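Local coordinates for uncharacterized protein ygiD (Escherichia coli, PDB 2PW6) that opens the aromatic ring of L-DOPA between carbons 4 and 5 in vitro as a zinc-dependent extradiol dioxygenase, its physiological substrate being unknown, at residues P16-H22 against M265-G271; Y85-Y89 against G118-W124; Q140-D144 against L236-Y240; V175-T181 against W193-N198; R180-W184 against M260-S264. One frame throughout, in Å; residues are numbered along the deposited sequence.

How the contacts relate
Contacts 1 and 3 lie in the core, with centres about 7 Å from that of the chain, and both reach the mixed sheet: contact 1 joins two of its strands by backbone bonds, contact 3 packs helix 236-243 on it through apolar side chains. F19 and V268 of contact 1 rest on that helix. Contacts 2 and 5 are partly buried, nearer the surface, and contact 4 is buried though far from the centre; all three touch the second subunit. Contact 2 mixes aromatic packing with zinc ligands. Contacts 4 and 5 share R180 and T181, contact 4 mostly apolar beside zinc ligand H177, contact 5 adding hydrogen bonds and a Met-aromatic contact. D120 of contact 2 packs on H22 of contact 1.

Contact 1 (P16-H22 against M265-G271); sequences PALFLGH and MLSVQIG. With ZN (zinc ion), chain B.
A17 and F19 of strand 17-21 pair with I270 and V268 of strand 268-270, the antiparallel axes passing 4.8 Å apart. Each is a hydrogen-bonded pair with both backbone bonds made: I270 N reaches A17 O at 2.7 Å, almost straight (175°), and V268 N meets F19 O at 2.8 Å. Past F19 a side chain takes over as acceptor, with G21 N donating to S267 OG at 3.3 Å. That hydroxyl, set anti to its own carbonyl carbon (chi1 -56°), also gives a weak bond to M265 O. With an alanine at S267, G21 N would probably lose its acceptor and M265 O its weak donor.

Among the packing contacts, L18 and Q269 lie side by side and point the same way, L18 CD1 against Q269 CG at 3.6 Å. F19 turns its ring edge to a carbonyl, CE2 standing 3.2 Å from L266 O. Selenomethionine M265 bends so that SE comes 3.4 Å from H22 O.

As a metal ligand, H22 binds zinc through NE2 at 2.4 Å, beside H57, H234 and, by a doubtfully short modelled bond, D86 of the second subunit, while S172 holds its ND1.

On its other edge strand 17-21 bonds to strand 167-173. F19 and I270 face helix 236-243, whereas L18 and Q269 meet helix 33-44 and L20 helix 121-130.

Contact 2 (Y85-Y89 against G118-W124); sequences YDTHY and GFDHGSW. With ZN (zinc ion), chain C; ZN (zinc ion), chain D.
T87 is set between F119, H121 and W124 and touches all three. T87 CG2 stands over the centre of the H121 ring, 3.7 Å from its centroid, a CH-pi contact. T87 CB lies over the five-membered ring of W124, offset toward the rim. With the hydroxyl between the backbone N and the carbonyl carbon (chi1 76°), T87 OG1 donates to a lone pair of F119 O at 2.7 Å; a water donates to OG1 and accepts from F119 N, bridging the same two residues a second time. W124 also uses its edge: NE1 reaches H88 O at 2.9 Å, the oxygen in the indole plane but the donor well above the carbonyl plane.

On one side Y85 lays a ring face over D120 CA, 3.8 Å from the ring centroid. On the other, Y89 turns its edge to the face of F119, a T-shaped pair with planes at 77°.

D120 N-caps helix 121-130: its OD2 accepts from S123 N at 2.8 Å, from above the carboxylate plane, and OD1 from S123 OG, with S55 a further partner. H121 ND1 shares a zinc with H121 of the second subunit, and D86 reaches the zinc held by H22, H57 and H234 of that subunit, although its modelled bond is doubtfully short. The contact thus joins a helix N-terminus beside the metal site to a loop reaching the partner's site.

Contact 3 (Q140-D144 against L236-Y240); sequences QLSID and LPLLY
Y240 OH and the backbone around I143 share a water that three groups grip: S142 O accepts from it at 2.8 Å, D144 N donates to it at 3.0 Å, and Y240 OH lies 3.1 Å away. The hydroxyl also bonds H152, giving this buried polar end two partners. Y240 OH lies 3.7 Å from I143 CA.

The rest is apolar, and I143 carries most of it by sending each branch to a different partner. I143 CG2 meets L236 CD1 at 3.8 Å. I143 CD1 reaches P237 CG, the two side chains crossing at about a right angle, while I143 CG1 lies 3.9 Å from Y240 CE1. A chi1 of -69° puts CG2 anti to the backbone N, on the side of L236; the onward turn at chi2 carries CD1 to P237. L141 adds CD2 near Y240 CE2.

Strand 140-144 and helix 236-240 cross at 119°, their axes 10.2 Å apart, as helix-on-sheet packing in the alpha/beta fold of this LigB-type dioxygenase.

Contact 4 (V175-T181 against W193-N198); sequences VVHNLRT and WATSFN. With ZN (zinc ion), chain E.
V176 and T181 meet W193 without any hydrogen bond passing between the two segments, although threonine and asparagine take part. In this LigB-family fold the loop after strand 167-173, which makes a type I turn from N178 to T181, packs on helix 192-202, into which the chain then leads. The side chains of T181 and W193 approach each other from opposite directions, T181 OG1 near the indole plane and 3.6 Å from W193 CZ2; the hydroxyl is bonded to S262. W193 has CG between the backbone N and the carbonyl carbon (chi1 61°), which swings the six-membered ring toward the loop, CZ3 being 4.0 Å from V176 CG1. An alanine at W193 is likely to open a gap beside T181 OG1 and V176 CG1. V176 CG2 lies near the plane of the F197 ring at its edge.

V175 is tightly placed: CG2 is 3.2 Å from N198 OD1, which bonds S264. H177 points away from the helix and binds another zinc, separate from the one held by H22, through its backbone O at 2.3 Å and its ND1 at 2.0 Å.

Contact 5 (R180-W184 against M260-S264); sequences RTVKW and MGSLS
The turn at M260-S262 between strands 258-259 and 263-264, with a classic beta bulge at S262 and L263, packs on the loop T181-W184. One backbone bond joins them: K183 N donates to M260 O at 3.0 Å, nearly straight (177°) but tilted 31° from the carbonyl plane. T181 OG1 and S262 OG form a short bond of 2.5 Å, in which either could be the donor.

M260, a selenomethionine bent at its last torsion, puts SE 3.8 Å from W184 CE3, an oblique Met-aromatic contact. Beside it V182 CG1 stands over the centre of the W184 ring and touches M260 CB at 3.8 Å. K183 extends past the turn, its CE 4.1 Å from the CA of G261, a residue with positive phi, and its NZ in a salt bridge to D187.

W184 meets W124 of the second subunit. The contact packs a bulged beta hairpin against the loop that carries zinc ligand H177.

Contact 1 (P16-H22 against M265-G271)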
# COMPACT_ATOMS: atom_id res chain seq x y z
N PRO A 16 17.38 -21.37 7.23
CA PRO A 16 17.63 -20.71 5.94
C PRO A 16 17.22 -19.23 5.95
O PRO A 16 16.38 -18.82 6.76
CB PRO A 16 16.74 -21.50 4.98
CG PRO A 16 15.58 -21.96 5.84
CD PRO A 16 16.19 -22.25 7.19
N ALA A 17 17.84 -18.43 5.09
CA ALA A 17 17.35 -17.09 4.77
C ALA A 17 16.70 -17.07 3.37
O ALA A 17 17.12 -17.77 2.44
CB ALA A 17 18.46 -16.05 4.89
N LEU A 18 15.65 -16.27 3.24
CA LEU A 18 14.82 -16.25 2.06
C LEU A 18 14.58 -14.84 1.57
O LEU A 18 14.14 -13.98 2.34
CB LEU A 18 13.47 -16.89 2.35
CG LEU A 18 13.29 -18.37 2.02
CD1 LEU A 18 14.28 -19.27 2.71
CD2 LEU A 18 11.88 -18.74 2.44
N PHE A 19 14.90 -14.61 0.29
CA PHE A 19 14.47 -13.41 -0.45
C PHE A 19 13.35 -13.80 -1.39
O PHE A 19 13.53 -14.67 -2.21
CB PHE A 19 15.62 -12.79 -1.27
CG PHE A 19 15.17 -11.67 -2.17
CD1 PHE A 19 14.85 -10.43 -1.64
CD2 PHE A 19 14.98 -11.89 -3.56
CE1 PHE A 19 14.41 -9.42 -2.45
CE2 PHE A 19 14.53 -10.88 -4.38
CZ PHE A 19 14.25 -9.65 -3.84
N LEU A 20 12.20 -13.17 -1.27
CA LEU A 20 11.11 -13.48 -2.16
C LEU A 20 10.79 -12.26 -3.02
O LEU A 20 10.67 -11.15 -2.51
CB LEU A 20 9.85 -13.93 -1.40
CG LEU A 20 9.74 -15.22 -0.57
CD1 LEU A 20 10.60 -16.35 -1.12
CD2 LEU A 20 10.12 -14.96 0.89
N GLY A 21 10.66 -12.50 -4.34
CA GLY A 21 10.06 -11.56 -5.26
C GLY A 21 8.59 -11.61 -4.97
O GLY A 21 7.99 -12.67 -4.95
N HIS A 22 7.98 -10.47 -4.70
CA HIS A 22 6.58 -10.43 -4.34
C HIS A 22 5.70 -9.70 -5.33
O HIS A 22 6.19 -9.03 -6.20
CB HIS A 22 6.39 -9.89 -2.92
CG HIS A 22 6.64 -8.42 -2.77
ND1 HIS A 22 7.40 -7.90 -1.77
CD2 HIS A 22 6.19 -7.36 -3.48
CE1 HIS A 22 7.44 -6.59 -1.86
NE2 HIS A 22 6.71 -6.24 -2.89
N MSE A 265 10.40 -11.76 -10.32
CA MSE A 265 9.80 -12.58 -9.27
C MSE A 265 10.84 -13.54 -8.74
O MSE A 265 10.52 -14.48 -8.00
CB MSE A 265 8.57 -13.34 -9.80
CG MSE A 265 7.30 -12.54 -10.08
SE MSE A 265 6.63 -11.27 -8.70
CE MSE A 265 4.75 -11.73 -8.67
N LEU A 266 12.09 -13.31 -9.13
CA LEU A 266 13.21 -14.06 -8.64
C LEU A 266 13.29 -14.15 -7.11
O LEU A 266 13.59 -13.16 -6.42
CB LEU A 266 14.50 -13.44 -9.17
CG LEU A 266 15.78 -14.16 -8.77
CD1 LEU A 266 15.81 -15.60 -9.30
CD2 LEU A 266 16.93 -13.41 -9.29
N SER A 267 13.03 -15.36 -6.61
CA SER A 267 13.23 -15.74 -5.21
C SER A 267 14.54 -16.51 -4.96
O SER A 267 15.02 -17.25 -5.82
CB SER A 267 12.03 -16.52 -4.74
OG SER A 267 10.87 -15.72 -4.96
N VAL A 268 15.12 -16.31 -3.77
CA VAL A 268 16.43 -16.87 -3.45
C VAL A 268 16.41 -17.52 -2.05
O VAL A 268 15.95 -16.92 -1.08
CB VAL A 268 17.56 -15.80 -3.56
CG1 VAL A 268 18.94 -16.37 -3.14
CG2 VAL A 268 17.60 -15.21 -4.98
N GLN A 269 16.88 -18.77 -1.97
CA GLN A 269 16.99 -19.46 -0.68
C GLN A 269 18.47 -19.63 -0.32
O GLN A 269 19.26 -20.09 -1.13
CB GLN A 269 16.24 -20.80 -0.67
CG GLN A 269 16.25 -21.47 0.72
CD GLN A 269 15.50 -22.80 0.80
OE1 GLN A 269 14.36 -22.93 0.32
NE2 GLN A 269 16.12 -23.79 1.44
N ILE A 270 18.84 -19.18 0.86
CA ILE A 270 20.20 -19.36 1.35
C ILE A 270 20.15 -20.48 2.37
O ILE A 270 19.42 -20.40 3.36
CB ILE A 270 20.77 -18.06 2.00
CG1 ILE A 270 20.92 -16.95 0.94
CG2 ILE A 270 22.03 -18.35 2.80
CD1 ILE A 270 22.26 -16.85 0.25
N GLY A 271 20.91 -21.54 2.12
CA GLY A 271 20.97 -22.71 3.00
C GLY A 271 19.67 -23.48 3.07
O GLY A 271 19.34 -24.04 4.12
ZN ZN B . 6.64 -3.95 -3.62

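Contact 2 (Y85-Y89 against G118-W124)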
# COMPACT_ATOMS: atom_id res chain seq x y z
N TYR A 85 -1.72 0.55 4.87
CA TYR A 85 -1.94 -0.64 4.00
C TYR A 85 -3.25 -1.36 4.27
O TYR A 85 -3.65 -1.52 5.44
CB TYR A 85 -0.78 -1.64 4.01
CG TYR A 85 0.50 -1.07 3.51
CD1 TYR A 85 0.66 -0.71 2.16
CD2 TYR A 85 1.55 -0.82 4.39
CE1 TYR A 85 1.85 -0.14 1.71
CE2 TYR A 85 2.76 -0.27 3.94
CZ TYR A 85 2.89 0.08 2.60
OH TYR A 85 4.09 0.64 2.19
N ASP A 86 -3.92 -1.74 3.19
CA ASP A 86 -5.30 -2.30 3.29
C ASP A 86 -5.14 -3.83 3.56
O ASP A 86 -5.71 -4.67 2.88
CB ASP A 86 -6.20 -1.85 2.08
CG ASP A 86 -6.92 -0.47 2.34
OD1 ASP A 86 -7.16 -0.28 3.56
OD2 ASP A 86 -7.26 0.42 1.42
N THR A 87 -4.33 -4.15 4.58
CA THR A 87 -3.91 -5.53 4.95
C THR A 87 -4.00 -5.87 6.49
O THR A 87 -4.16 -5.00 7.34
CB THR A 87 -2.46 -5.87 4.41
OG1 THR A 87 -1.46 -5.23 5.21
CG2 THR A 87 -2.28 -5.45 2.94
N HIS A 88 -3.90 -7.14 6.83
CA HIS A 88 -3.96 -7.56 8.25
C HIS A 88 -3.24 -8.90 8.43
O HIS A 88 -3.64 -9.91 7.87
CB HIS A 88 -5.41 -7.62 8.75
CG HIS A 88 -5.54 -8.00 10.20
ND1 HIS A 88 -5.11 -7.19 11.23
CD2 HIS A 88 -6.09 -9.10 10.78
CE1 HIS A 88 -5.38 -7.77 12.39
NE2 HIS A 88 -5.97 -8.93 12.14
N TYR A 89 -2.13 -8.87 9.16
CA TYR A 89 -1.37 -10.06 9.45
C TYR A 89 -0.99 -10.06 10.93
O TYR A 89 0.06 -9.50 11.30
CB TYR A 89 -0.13 -10.18 8.56
CG TYR A 89 0.51 -11.56 8.62
CD1 TYR A 89 -0.09 -12.66 7.98
CD2 TYR A 89 1.70 -11.78 9.33
CE1 TYR A 89 0.49 -13.93 8.04
CE2 TYR A 89 2.29 -13.06 9.41
CZ TYR A 89 1.67 -14.13 8.76
OH TYR A 89 2.26 -15.39 8.81
N GLY A 118 2.33 -1.56 9.29
CA GLY A 118 1.52 -2.29 8.31
C GLY A 118 2.39 -3.06 7.32
O GLY A 118 3.50 -2.63 6.96
N PHE A 119 1.91 -4.23 6.91
CA PHE A 119 2.57 -5.02 5.89
C PHE A 119 2.11 -4.54 4.52
O PHE A 119 0.91 -4.42 4.27
CB PHE A 119 2.22 -6.51 6.06
CG PHE A 119 2.86 -7.15 7.27
CD1 PHE A 119 4.10 -7.77 7.17
CD2 PHE A 119 2.22 -7.13 8.50
CE1 PHE A 119 4.71 -8.36 8.26
CE2 PHE A 119 2.83 -7.72 9.63
CZ PHE A 119 4.07 -8.33 9.50
N ASP A 120 3.05 -4.23 3.63
CA ASP A 120 2.70 -4.06 2.20
C ASP A 120 1.95 -5.28 1.62
O ASP A 120 2.14 -6.40 2.08
CB ASP A 120 3.96 -3.78 1.39
CG ASP A 120 5.01 -4.80 1.60
OD1 ASP A 120 5.70 -4.77 2.64
OD2 ASP A 120 5.22 -5.62 0.72
N HIS A 121 1.11 -5.07 0.60
CA HIS A 121 0.38 -6.17 -0.03
C HIS A 121 1.24 -7.35 -0.46
O HIS A 121 0.84 -8.52 -0.30
CB HIS A 121 -0.41 -5.71 -1.24
CG HIS A 121 -1.86 -5.52 -0.96
ND1 HIS A 121 -2.43 -4.27 -0.83
CD2 HIS A 121 -2.85 -6.42 -0.73
CE1 HIS A 121 -3.73 -4.41 -0.58
NE2 HIS A 121 -4.00 -5.70 -0.50
N GLY A 122 2.41 -7.03 -1.01
CA GLY A 122 3.35 -8.04 -1.47
C GLY A 122 3.89 -8.90 -0.34
O GLY A 122 4.02 -10.11 -0.51
N SER A 123 4.24 -8.26 0.78
CA SER A 123 4.82 -8.96 1.93
C SER A 123 3.78 -9.81 2.62
O SER A 123 4.02 -10.95 2.95
CB SER A 123 5.40 -7.96 2.94
OG SER A 123 6.67 -7.53 2.50
N TRP A 124 2.63 -9.19 2.84
CA TRP A 124 1.43 -9.84 3.34
C TRP A 124 1.02 -11.03 2.47
O TRP A 124 0.57 -12.04 2.99
CB TRP A 124 0.32 -8.79 3.41
CG TRP A 124 -1.00 -9.32 3.84
CD1 TRP A 124 -1.43 -9.53 5.12
CD2 TRP A 124 -2.08 -9.68 2.99
NE1 TRP A 124 -2.71 -10.01 5.11
CE2 TRP A 124 -3.14 -10.12 3.82
CE3 TRP A 124 -2.25 -9.69 1.59
CZ2 TRP A 124 -4.36 -10.55 3.31
CZ3 TRP A 124 -3.47 -10.13 1.08
CH2 TRP A 124 -4.51 -10.56 1.94
ZN ZN C . -8.19 1.59 1.80
ZN ZN D . -1.43 -2.10 -1.63
O HOH W 1 -6.94 -5.53 0.55
O HOH W 2 -0.76 -4.73 7.62

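Contact 3 (Q140-D144 against L236-Y240)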
# COMPACT_ATOMS: atom_id res chain seq x y z
N GLN A 140 9.73 -6.91 12.75
CA GLN A 140 10.02 -6.17 11.51
C GLN A 140 11.32 -5.33 11.62
O GLN A 140 11.55 -4.66 12.62
CB GLN A 140 8.85 -5.28 11.14
CG GLN A 140 7.53 -6.05 10.98
CD GLN A 140 6.35 -5.15 11.13
OE1 GLN A 140 6.21 -4.48 12.16
NE2 GLN A 140 5.51 -5.09 10.12
N LEU A 141 12.16 -5.44 10.60
CA LEU A 141 13.38 -4.66 10.47
C LEU A 141 13.29 -3.75 9.21
O LEU A 141 12.86 -4.20 8.15
CB LEU A 141 14.59 -5.59 10.34
CG LEU A 141 15.96 -4.91 10.14
CD1 LEU A 141 16.40 -4.12 11.42
CD2 LEU A 141 16.97 -5.97 9.77
N SER A 142 13.70 -2.49 9.35
CA SER A 142 13.59 -1.53 8.26
C SER A 142 14.95 -1.35 7.58
O SER A 142 16.00 -1.74 8.12
CB SER A 142 13.02 -0.20 8.76
OG SER A 142 14.02 0.56 9.40
N ILE A 143 14.92 -0.78 6.37
CA ILE A 143 16.13 -0.66 5.54
C ILE A 143 16.58 0.79 5.64
O ILE A 143 15.81 1.68 5.37
CB ILE A 143 15.84 -1.09 4.04
CG1 ILE A 143 15.59 -2.60 3.94
CG2 ILE A 143 16.98 -0.69 3.09
CD1 ILE A 143 14.63 -2.99 2.81
N ASP A 144 17.81 1.03 6.04
CA ASP A 144 18.32 2.41 6.13
C ASP A 144 18.58 3.03 4.72
O ASP A 144 19.58 2.68 4.08
CB ASP A 144 19.63 2.43 6.94
CG ASP A 144 20.08 3.85 7.33
OD1 ASP A 144 19.57 4.88 6.82
OD2 ASP A 144 20.96 3.95 8.22
N LEU A 236 17.51 -3.94 -2.48
CA LEU A 236 18.35 -4.02 -1.27
C LEU A 236 18.08 -5.22 -0.34
O LEU A 236 19.04 -5.75 0.24
CB LEU A 236 18.28 -2.70 -0.45
CG LEU A 236 19.03 -1.49 -1.03
CD1 LEU A 236 18.82 -0.17 -0.19
CD2 LEU A 236 20.55 -1.78 -1.22
N PRO A 237 16.80 -5.67 -0.22
CA PRO A 237 16.48 -6.79 0.63
C PRO A 237 17.20 -8.07 0.31
O PRO A 237 17.46 -8.86 1.23
CB PRO A 237 14.95 -6.95 0.43
CG PRO A 237 14.50 -5.62 0.09
CD PRO A 237 15.57 -5.10 -0.80
N LEU A 238 17.53 -8.30 -0.96
CA LEU A 238 18.31 -9.44 -1.37
C LEU A 238 19.70 -9.45 -0.73
O LEU A 238 20.24 -10.49 -0.44
CB LEU A 238 18.44 -9.49 -2.92
CG LEU A 238 19.39 -10.55 -3.51
CD1 LEU A 238 18.97 -11.92 -3.10
CD2 LEU A 238 19.51 -10.46 -5.04
N LEU A 239 20.28 -8.27 -0.57
CA LEU A 239 21.60 -8.14 -0.00
C LEU A 239 21.60 -8.57 1.47
O LEU A 239 22.59 -9.12 1.93
CB LEU A 239 22.10 -6.71 -0.18
CG LEU A 239 22.25 -6.31 -1.68
CD1 LEU A 239 22.97 -4.97 -1.80
CD2 LEU A 239 22.98 -7.42 -2.53
N TYR A 240 20.50 -8.31 2.18
CA TYR A 240 20.33 -8.79 3.55
C TYR A 240 20.44 -10.31 3.58
O TYR A 240 21.15 -10.87 4.42
CB TYR A 240 18.99 -8.30 4.15
CG TYR A 240 19.03 -6.84 4.53
CD1 TYR A 240 18.99 -5.84 3.55
CD2 TYR A 240 19.13 -6.45 5.88
CE1 TYR A 240 19.03 -4.47 3.90
CE2 TYR A 240 19.18 -5.09 6.24
CZ TYR A 240 19.13 -4.11 5.25
OH TYR A 240 19.20 -2.78 5.63
O HOH W 3 18.65 -0.96 8.07

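Contact 4 (V175-T181 against W193-N198)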
# COMPACT_ATOMS: atom_id res chain seq x y z
N VAL A 175 14.07 -7.76 -7.59
CA VAL A 175 15.34 -7.36 -8.18
C VAL A 175 15.19 -6.54 -9.50
O VAL A 175 16.14 -5.80 -9.89
CB VAL A 175 16.28 -8.57 -8.37
CG1 VAL A 175 16.40 -9.36 -7.07
CG2 VAL A 175 15.80 -9.48 -9.54
N VAL A 176 14.01 -6.61 -10.12
CA VAL A 176 13.63 -5.66 -11.19
C VAL A 176 12.31 -5.00 -10.86
O VAL A 176 11.28 -5.69 -10.66
CB VAL A 176 13.48 -6.30 -12.66
CG1 VAL A 176 13.18 -5.21 -13.69
CG2 VAL A 176 14.72 -7.10 -13.06
N HIS A 177 12.31 -3.67 -10.83
CA HIS A 177 11.16 -3.00 -10.28
C HIS A 177 11.03 -1.58 -10.76
O HIS A 177 11.42 -0.63 -10.05
CB HIS A 177 11.17 -3.07 -8.72
CG HIS A 177 9.92 -2.51 -8.10
ND1 HIS A 177 9.67 -1.15 -8.03
CD2 HIS A 177 8.84 -3.14 -7.58
CE1 HIS A 177 8.51 -0.97 -7.42
NE2 HIS A 177 7.97 -2.16 -7.15
N ASN A 178 10.43 -1.43 -11.93
CA ASN A 178 10.20 -0.12 -12.52
C ASN A 178 8.76 -0.14 -12.94
O ASN A 178 8.41 -0.85 -13.87
CB ASN A 178 11.15 0.13 -13.71
CG ASN A 178 11.12 1.59 -14.19
OD1 ASN A 178 10.09 2.23 -14.14
ND2 ASN A 178 12.27 2.13 -14.61
N LEU A 179 7.91 0.57 -12.18
CA LEU A 179 6.44 0.54 -12.40
C LEU A 179 6.00 1.46 -13.53
O LEU A 179 4.87 1.41 -13.99
CB LEU A 179 5.67 0.81 -11.09
CG LEU A 179 5.95 -0.25 -9.99
CD1 LEU A 179 5.06 -0.08 -8.82
CD2 LEU A 179 5.79 -1.66 -10.52
N ARG A 180 6.92 2.31 -13.97
CA ARG A 180 6.72 3.08 -15.19
C ARG A 180 6.82 2.25 -16.47
O ARG A 180 6.41 2.72 -17.51
CB ARG A 180 7.75 4.17 -15.29
CG ARG A 180 7.75 5.15 -14.19
CD ARG A 180 9.09 5.79 -14.26
NE ARG A 180 9.32 6.71 -13.18
CZ ARG A 180 10.52 7.03 -12.72
NH1 ARG A 180 11.63 6.50 -13.25
NH2 ARG A 180 10.58 7.90 -11.72
N THR A 181 7.41 1.05 -16.39
CA THR A 181 7.50 0.17 -17.55
C THR A 181 6.59 -1.03 -17.45
O THR A 181 6.59 -1.88 -18.34
CB THR A 181 8.91 -0.38 -17.77
OG1 THR A 181 9.24 -1.26 -16.69
CG2 THR A 181 9.94 0.74 -17.88
N TRP A 193 15.79 -5.91 -21.55
CA TRP A 193 16.63 -5.28 -20.55
C TRP A 193 16.31 -5.87 -19.15
O TRP A 193 17.21 -6.10 -18.35
CB TRP A 193 16.50 -3.74 -20.60
CG TRP A 193 15.11 -3.25 -20.35
CD1 TRP A 193 14.17 -2.98 -21.27
CD2 TRP A 193 14.51 -2.96 -19.07
NE1 TRP A 193 13.00 -2.56 -20.67
CE2 TRP A 193 13.19 -2.54 -19.31
CE3 TRP A 193 14.97 -3.04 -17.74
CZ2 TRP A 193 12.32 -2.18 -18.29
CZ3 TRP A 193 14.09 -2.70 -16.72
CH2 TRP A 193 12.79 -2.26 -17.00
N ALA A 194 15.03 -6.14 -18.88
CA ALA A 194 14.62 -6.85 -17.67
C ALA A 194 15.31 -8.20 -17.52
O ALA A 194 15.86 -8.49 -16.44
CB ALA A 194 13.09 -6.97 -17.57
N THR A 195 15.30 -9.02 -18.58
CA THR A 195 15.94 -10.36 -18.58
C THR A 195 17.44 -10.20 -18.46
O THR A 195 18.10 -10.93 -17.69
CB THR A 195 15.59 -11.17 -19.86
OG1 THR A 195 14.21 -11.55 -19.84
CG2 THR A 195 16.41 -12.43 -19.96
N SER A 196 17.99 -9.26 -19.22
CA SER A 196 19.41 -8.91 -19.08
C SER A 196 19.82 -8.67 -17.59
O SER A 196 20.67 -9.39 -17.05
CB SER A 196 19.78 -7.70 -19.95
OG SER A 196 21.18 -7.53 -20.01
N PHE A 197 19.20 -7.68 -16.92
CA PHE A 197 19.62 -7.36 -15.53
C PHE A 197 19.38 -8.54 -14.59
O PHE A 197 20.24 -8.86 -13.78
CB PHE A 197 18.97 -6.10 -14.97
CG PHE A 197 19.46 -5.73 -13.58
CD1 PHE A 197 20.65 -5.02 -13.41
CD2 PHE A 197 18.72 -6.10 -12.43
CE1 PHE A 197 21.11 -4.68 -12.11
CE2 PHE A 197 19.17 -5.76 -11.15
CZ PHE A 197 20.36 -5.06 -10.98
N ASN A 198 18.24 -9.20 -14.76
CA ASN A 198 17.89 -10.36 -13.95
C ASN A 198 18.93 -11.48 -14.01
O ASN A 198 19.28 -12.08 -12.98
CB ASN A 198 16.52 -10.88 -14.37
CG ASN A 198 15.84 -11.68 -13.28
OD1 ASN A 198 15.39 -11.12 -12.26
ND2 ASN A 198 15.72 -12.98 -13.50
ZN ZN E . 10.65 0.63 -8.30

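Contact 5 (R180-W184 against M260-S264)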
# COMPACT_ATOMS: atom_id res chain seq x y z
N ARG A 180 6.92 2.31 -13.97
CA ARG A 180 6.72 3.08 -15.19
C ARG A 180 6.82 2.25 -16.47
O ARG A 180 6.41 2.72 -17.51
CB ARG A 180 7.75 4.17 -15.29
CG ARG A 180 7.75 5.15 -14.19
CD ARG A 180 9.09 5.79 -14.26
NE ARG A 180 9.32 6.71 -13.18
CZ ARG A 180 10.52 7.03 -12.72
NH1 ARG A 180 11.63 6.50 -13.25
NH2 ARG A 180 10.58 7.90 -11.72
N THR A 181 7.41 1.05 -16.39
CA THR A 181 7.50 0.17 -17.55
C THR A 181 6.59 -1.03 -17.45
O THR A 181 6.59 -1.88 -18.34
CB THR A 181 8.91 -0.38 -17.77
OG1 THR A 181 9.24 -1.26 -16.69
CG2 THR A 181 9.94 0.74 -17.88
N VAL A 182 5.83 -1.13 -16.36
CA VAL A 182 5.04 -2.34 -16.13
C VAL A 182 3.85 -2.36 -17.09
O VAL A 182 3.18 -1.35 -17.28
CB VAL A 182 4.64 -2.51 -14.62
CG1 VAL A 182 3.47 -3.42 -14.46
CG2 VAL A 182 5.83 -3.08 -13.84
N LYS A 183 3.64 -3.50 -17.75
CA LYS A 183 2.51 -3.65 -18.65
C LYS A 183 1.42 -4.48 -17.99
O LYS A 183 1.41 -5.71 -18.05
CB LYS A 183 2.89 -4.11 -20.08
CG LYS A 183 3.77 -5.32 -20.20
CD LYS A 183 4.34 -5.41 -21.62
CE LYS A 183 5.01 -6.75 -21.90
NZ LYS A 183 5.69 -6.73 -23.24
N TRP A 184 0.50 -3.74 -17.35
CA TRP A 184 -0.53 -4.28 -16.47
C TRP A 184 -1.52 -5.20 -17.19
O TRP A 184 -2.05 -6.12 -16.55
CB TRP A 184 -1.28 -3.15 -15.73
CG TRP A 184 -0.40 -2.12 -15.03
CD1 TRP A 184 -0.05 -0.88 -15.51
CD2 TRP A 184 0.21 -2.23 -13.73
NE1 TRP A 184 0.74 -0.22 -14.60
CE2 TRP A 184 0.92 -1.02 -13.50
CE3 TRP A 184 0.23 -3.23 -12.74
CZ2 TRP A 184 1.64 -0.78 -12.32
CZ3 TRP A 184 0.95 -2.99 -11.57
CH2 TRP A 184 1.64 -1.77 -11.37
N MSE A 260 4.59 -9.10 -16.21
CA MSE A 260 4.23 -7.80 -16.78
C MSE A 260 5.40 -7.04 -17.39
O MSE A 260 5.47 -5.81 -17.29
CB MSE A 260 3.51 -6.95 -15.74
CG MSE A 260 2.22 -7.61 -15.25
SE MSE A 260 1.39 -6.65 -13.76
CE MSE A 260 2.61 -7.20 -12.35
N GLY A 261 6.32 -7.78 -18.02
CA GLY A 261 7.47 -7.22 -18.70
C GLY A 261 8.66 -6.85 -17.83
O GLY A 261 9.80 -7.08 -18.21
N SER A 262 8.42 -6.25 -16.66
CA SER A 262 9.57 -5.89 -15.82
C SER A 262 9.48 -6.20 -14.31
O SER A 262 10.44 -5.95 -13.61
CB SER A 262 9.98 -4.43 -16.04
OG SER A 262 8.86 -3.62 -15.85
N LEU A 263 8.38 -6.75 -13.82
CA LEU A 263 8.35 -7.17 -12.42
C LEU A 263 9.07 -8.50 -12.21
O LEU A 263 8.50 -9.56 -12.45
CB LEU A 263 6.91 -7.24 -11.91
CG LEU A 263 6.68 -7.28 -10.39
CD1 LEU A 263 7.29 -6.06 -9.63
CD2 LEU A 263 5.21 -7.32 -10.16
N SER A 264 10.33 -8.46 -11.75
CA SER A 264 11.02 -9.73 -11.49
C SER A 264 10.62 -10.45 -10.18
O SER A 264 10.50 -9.85 -9.11
CB SER A 264 12.53 -9.65 -11.63
OG SER A 264 13.07 -10.93 -11.37